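Local coordinates for protein acetylxylan esterase / glucomannan deacetylase (Cellvibrio japonicus, PDB 2W9X) that removes acetyl groups from plant cell wall polysaccharides, acting on acetylated xylan and, with a large preference, on glucomannan, at residues G199-N207 with R262-Y273. Residues are numbered along the deposited sequence; the frame is centred on the assembly and turned at random.
Sequences GFGIVRNYN and REALHADYVANY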
loop_
_atom_site.group_PDB
_atom_site.type_symbol
_atom_site.label_atom_id
_atom_site.label_comp_id
_atom_site.label_asym_id
_atom_site.label_seq_id
_atom_site.Cartn_x
_atom_site.Cartn_y
_atom_site.Cartn_z
ATOM N N GLY B 199 9.843 14.030 -19.103
ATOM C CA GLY B 199 9.113 13.651 -20.315
ATOM C C GLY B 199 8.919 12.153 -20.506
ATOM O O GLY B 199 8.179 11.728 -21.402
ATOM N N PHE B 200 9.550 11.346 -19.654
ATOM C CA PHE B 200 9.604 9.894 -19.905
ATOM C C PHE B 200 8.519 9.117 -19.144
ATOM O O PHE B 200 8.062 9.538 -18.074
ATOM C CB PHE B 200 11.013 9.310 -19.646
ATOM C CG PHE B 200 12.034 9.666 -20.716
ATOM C CD1 PHE B 200 12.146 8.904 -21.877
ATOM C CD2 PHE B 200 12.881 10.784 -20.555
ATOM C CE1 PHE B 200 13.081 9.236 -22.878
ATOM C CE2 PHE B 200 13.810 11.130 -21.532
ATOM C CZ PHE B 200 13.920 10.350 -22.701
ATOM N N GLY B 201 8.109 7.987 -19.721
ATOM C CA GLY B 201 7.087 7.128 -19.117
ATOM C C GLY B 201 7.559 5.687 -18.975
ATOM O O GLY B 201 8.713 5.379 -19.259
ATOM N N ILE B 202 6.667 4.815 -18.509
ATOM C CA ILE B 202 6.900 3.345 -18.507
ATOM C C ILE B 202 7.149 2.775 -19.908
ATOM O O ILE B 202 8.133 2.045 -20.124
ATOM C CB ILE B 202 5.710 2.587 -17.824
ATOM C CG1 ILE B 202 5.628 2.946 -16.336
ATOM C CG2 ILE B 202 5.772 1.056 -18.054
ATOM C CD1 ILE B 202 6.835 2.558 -15.504
ATOM N N VAL B 203 6.254 3.083 -20.854
ATOM C CA VAL B 203 6.401 2.620 -22.246
ATOM C C VAL B 203 6.270 3.773 -23.229
ATOM O O VAL B 203 6.827 3.726 -24.335
ATOM C CB VAL B 203 5.359 1.504 -22.660
ATOM C CG1 VAL B 203 5.643 0.171 -21.946
ATOM C CG2 VAL B 203 3.906 1.961 -22.445
ATOM N N ARG B 204 5.513 4.790 -22.820
ATOM C CA ARG B 204 5.160 5.905 -23.714
ATOM C C ARG B 204 5.592 7.220 -23.074
ATOM O O ARG B 204 5.325 7.458 -21.908
ATOM C CB ARG B 204 3.655 5.900 -24.018
ATOM C CG ARG B 204 3.211 6.988 -24.992
ATOM C CD ARG B 204 1.736 6.861 -25.276
ATOM N NE ARG B 204 1.378 7.831 -26.295
ATOM C CZ ARG B 204 0.689 8.944 -26.067
ATOM N NH1 ARG B 204 0.227 9.206 -24.851
ATOM N NH2 ARG B 204 0.446 9.787 -27.077
ATOM N N ASN B 205 6.280 8.073 -23.829
ATOM C CA ASN B 205 6.769 9.347 -23.276
ATOM C C ASN B 205 5.836 10.497 -23.660
ATOM O O ASN B 205 4.893 10.278 -24.421
ATOM C CB ASN B 205 8.200 9.592 -23.772
ATOM C CG ASN B 205 9.101 8.381 -23.560
ATOM O OD1 ASN B 205 9.154 7.821 -22.461
ATOM N ND2 ASN B 205 9.822 7.984 -24.601
ATOM N N TYR B 206 6.106 11.716 -23.176
ATOM C CA TYR B 206 5.226 12.852 -23.466
ATOM C C TYR B 206 4.833 12.980 -24.945
ATOM O O TYR B 206 5.693 13.130 -25.819
ATOM C CB TYR B 206 5.795 14.192 -22.993
ATOM C CG TYR B 206 4.801 15.297 -23.256
ATOM C CD1 TYR B 206 3.619 15.368 -22.523
ATOM C CD2 TYR B 206 5.013 16.245 -24.259
ATOM C CE1 TYR B 206 2.688 16.366 -22.762
ATOM C CE2 TYR B 206 4.075 17.256 -24.501
ATOM C CZ TYR B 206 2.909 17.290 -23.754
ATOM O OH TYR B 206 1.951 18.269 -23.964
ATOM N N ASN B 207 3.525 12.941 -25.204
ATOM C CA ASN B 207 2.978 13.002 -26.566
ATOM C C ASN B 207 3.640 12.049 -27.582
ATOM O O ASN B 207 3.779 12.378 -28.777
ATOM C CB ASN B 207 2.947 14.451 -27.089
ATOM C CG ASN B 207 2.135 14.584 -28.370
ATOM O OD1 ASN B 207 1.089 13.934 -28.534
ATOM N ND2 ASN B 207 2.630 15.391 -29.300
ATOM N N ARG B 262 -6.326 2.673 -27.084
ATOM C CA ARG B 262 -6.066 2.971 -25.680
ATOM C C ARG B 262 -5.904 1.698 -24.827
ATOM O O ARG B 262 -5.084 1.661 -23.907
ATOM C CB ARG B 262 -7.185 3.844 -25.106
ATOM C CG ARG B 262 -6.749 4.694 -23.922
ATOM C CD ARG B 262 -5.916 5.885 -24.425
ATOM N NE ARG B 262 -5.414 6.716 -23.327
ATOM C CZ ARG B 262 -4.552 7.719 -23.476
ATOM N NH1 ARG B 262 -4.078 8.025 -24.687
ATOM N NH2 ARG B 262 -4.168 8.424 -22.416
ATOM N N GLU B 263 -6.698 0.671 -25.112
ATOM C CA GLU B 263 -6.600 -0.586 -24.362
ATOM C C GLU B 263 -5.211 -1.190 -24.565
ATOM O O GLU B 263 -4.629 -1.723 -23.624
ATOM C CB GLU B 263 -7.703 -1.576 -24.777
ATOM C CG GLU B 263 -9.125 -1.151 -24.389
ATOM C CD GLU B 263 -9.595 0.150 -25.065
ATOM O OE1 GLU B 263 -9.354 0.333 -26.287
ATOM O OE2 GLU B 263 -10.211 0.991 -24.353
ATOM N N ALA B 264 -4.678 -1.083 -25.793
ATOM C CA ALA B 264 -3.326 -1.579 -26.098
ATOM C C ALA B 264 -2.256 -0.905 -25.256
ATOM O O ALA B 264 -1.331 -1.564 -24.770
ATOM C CB ALA B 264 -2.997 -1.432 -27.589
ATOM N N LEU B 265 -2.383 0.414 -25.108
ATOM C CA LEU B 265 -1.473 1.201 -24.306
ATOM C C LEU B 265 -1.545 0.787 -22.830
ATOM O O LEU B 265 -0.506 0.580 -22.188
ATOM C CB LEU B 265 -1.778 2.698 -24.493
ATOM C CG LEU B 265 -0.922 3.727 -23.720
ATOM C CD1 LEU B 265 0.562 3.646 -24.096
ATOM C CD2 LEU B 265 -1.447 5.152 -23.922
ATOM N N HIS B 266 -2.764 0.681 -22.291
ATOM C CA HIS B 266 -2.975 0.192 -20.915
ATOM C C HIS B 266 -2.312 -1.147 -20.675
ATOM O O HIS B 266 -1.601 -1.320 -19.681
ATOM C CB HIS B 266 -4.466 0.047 -20.562
ATOM C CG HIS B 266 -5.231 1.338 -20.583
ATOM N ND1 HIS B 266 -6.595 1.385 -20.774
ATOM C CD2 HIS B 266 -4.824 2.623 -20.445
ATOM C CE1 HIS B 266 -6.994 2.646 -20.761
ATOM N NE2 HIS B 266 -5.940 3.415 -20.552
ATOM N N ALA B 267 -2.560 -2.094 -21.580
ATOM C CA ALA B 267 -2.027 -3.443 -21.458
ATOM C C ALA B 267 -0.490 -3.423 -21.434
ATOM O O ALA B 267 0.146 -4.041 -20.580
ATOM C CB ALA B 267 -2.546 -4.317 -22.599
ATOM N N ASP B 268 0.095 -2.678 -22.364
ATOM C CA ASP B 268 1.546 -2.611 -22.506
ATOM C C ASP B 268 2.201 -1.876 -21.326
ATOM O O ASP B 268 3.251 -2.308 -20.837
ATOM C CB ASP B 268 1.898 -1.946 -23.840
ATOM C CG ASP B 268 3.367 -2.078 -24.204
ATOM O OD1 ASP B 268 3.967 -3.135 -23.924
ATOM O OD2 ASP B 268 3.917 -1.131 -24.804
ATOM N N TYR B 269 1.569 -0.793 -20.860
ATOM C CA TYR B 269 2.002 -0.079 -19.670
ATOM C C TYR B 269 1.992 -1.013 -18.462
ATOM O O TYR B 269 2.967 -1.066 -17.710
ATOM C CB TYR B 269 1.090 1.139 -19.403
ATOM C CG TYR B 269 1.345 1.885 -18.095
ATOM C CD1 TYR B 269 2.217 2.980 -18.049
ATOM C CD2 TYR B 269 0.683 1.525 -16.912
ATOM C CE1 TYR B 269 2.440 3.688 -16.851
ATOM C CE2 TYR B 269 0.903 2.217 -15.730
ATOM C CZ TYR B 269 1.778 3.297 -15.708
ATOM O OH TYR B 269 1.995 3.955 -14.539
ATOM N N VAL B 270 0.893 -1.735 -18.266
ATOM C CA VAL B 270 0.763 -2.564 -17.063
ATOM C C VAL B 270 1.833 -3.679 -17.055
ATOM O O VAL B 270 2.513 -3.876 -16.034
ATOM C CB VAL B 270 -0.691 -3.116 -16.830
ATOM C CG1 VAL B 270 -0.709 -4.173 -15.733
ATOM C CG2 VAL B 270 -1.665 -1.990 -16.466
ATOM N N ALA B 271 1.996 -4.371 -18.190
ATOM C CA ALA B 271 2.933 -5.495 -18.300
ATOM C C ALA B 271 4.373 -5.061 -18.014
ATOM O O ALA B 271 5.093 -5.727 -17.285
ATOM C CB ALA B 271 2.836 -6.163 -19.684
ATOM N N ASN B 272 4.790 -3.948 -18.601
ATOM C CA ASN B 272 6.147 -3.473 -18.411
ATOM C C ASN B 272 6.444 -2.910 -17.037
ATOM O O ASN B 272 7.546 -3.090 -16.514
ATOM C CB ASN B 272 6.502 -2.469 -19.492
ATOM C CG ASN B 272 6.945 -3.154 -20.738
ATOM O OD1 ASN B 272 8.104 -3.538 -20.846
ATOM N ND2 ASN B 272 6.015 -3.382 -21.662
ATOM N N TYR B 273 5.465 -2.237 -16.450
ATOM C CA TYR B 273 5.615 -1.740 -15.085
ATOM C C TYR B 273 5.781 -2.934 -14.136
ATOM O O TYR B 273 6.672 -2.933 -13.291
ATOM C CB TYR B 273 4.403 -0.901 -14.681
ATOM C CG TYR B 273 4.660 0.156 -13.623
ATOM C CD1 TYR B 273 3.864 1.303 -13.563
ATOM C CD2 TYR B 273 5.688 0.014 -12.675
ATOM C CE1 TYR B 273 4.063 2.279 -12.586
ATOM C CE2 TYR B 273 5.911 0.993 -11.697
ATOM C CZ TYR B 273 5.091 2.116 -11.659
ATOM O OH TYR B 273 5.295 3.085 -10.708
#
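Ile202 packs against two tyrosines one helical turn apart, joining its loop to helix 262-283 of the SGNH-type domain. Its CD1 sits over the face of the Tyr273 ring, 3.8 Å from the centroid and 12° off the normal, a CH-pi contact, while CG1 comes within 3.3 Å of Tyr269 CE1. A chi1 of -65° sets CG2 anti to the backbone N, where it meets the helix backbone, 3.7 Å from Tyr273 N. Val203 reaches further back along the helix: CG1 rests against both Asp268 OD2 and Asn272 ND2, 3.6 Å from each, and CG2 faces Leu265 CD1 and the Tyr269 backbone. The Asn272 amide is held within the helix by ND2 to Asp268 O (3.1 Å, 168°). Arg204 runs extended from CG to NE and crosses Leu265 at about a right angle, CD lying 3.6 Å from Leu265 CD1; its NE forms a salt bridge with Glu257. Asp268 OD2 forms one with Arg258, and Tyr269 OH bonds Leu244 O. The direct contact is thus mainly apolar, while the Asp248 carboxylate accepts from the backbone N of Ile202, Val203 and Arg204; together they probably help hold the loop carrying Gly199, a probable transition-state stabiliser.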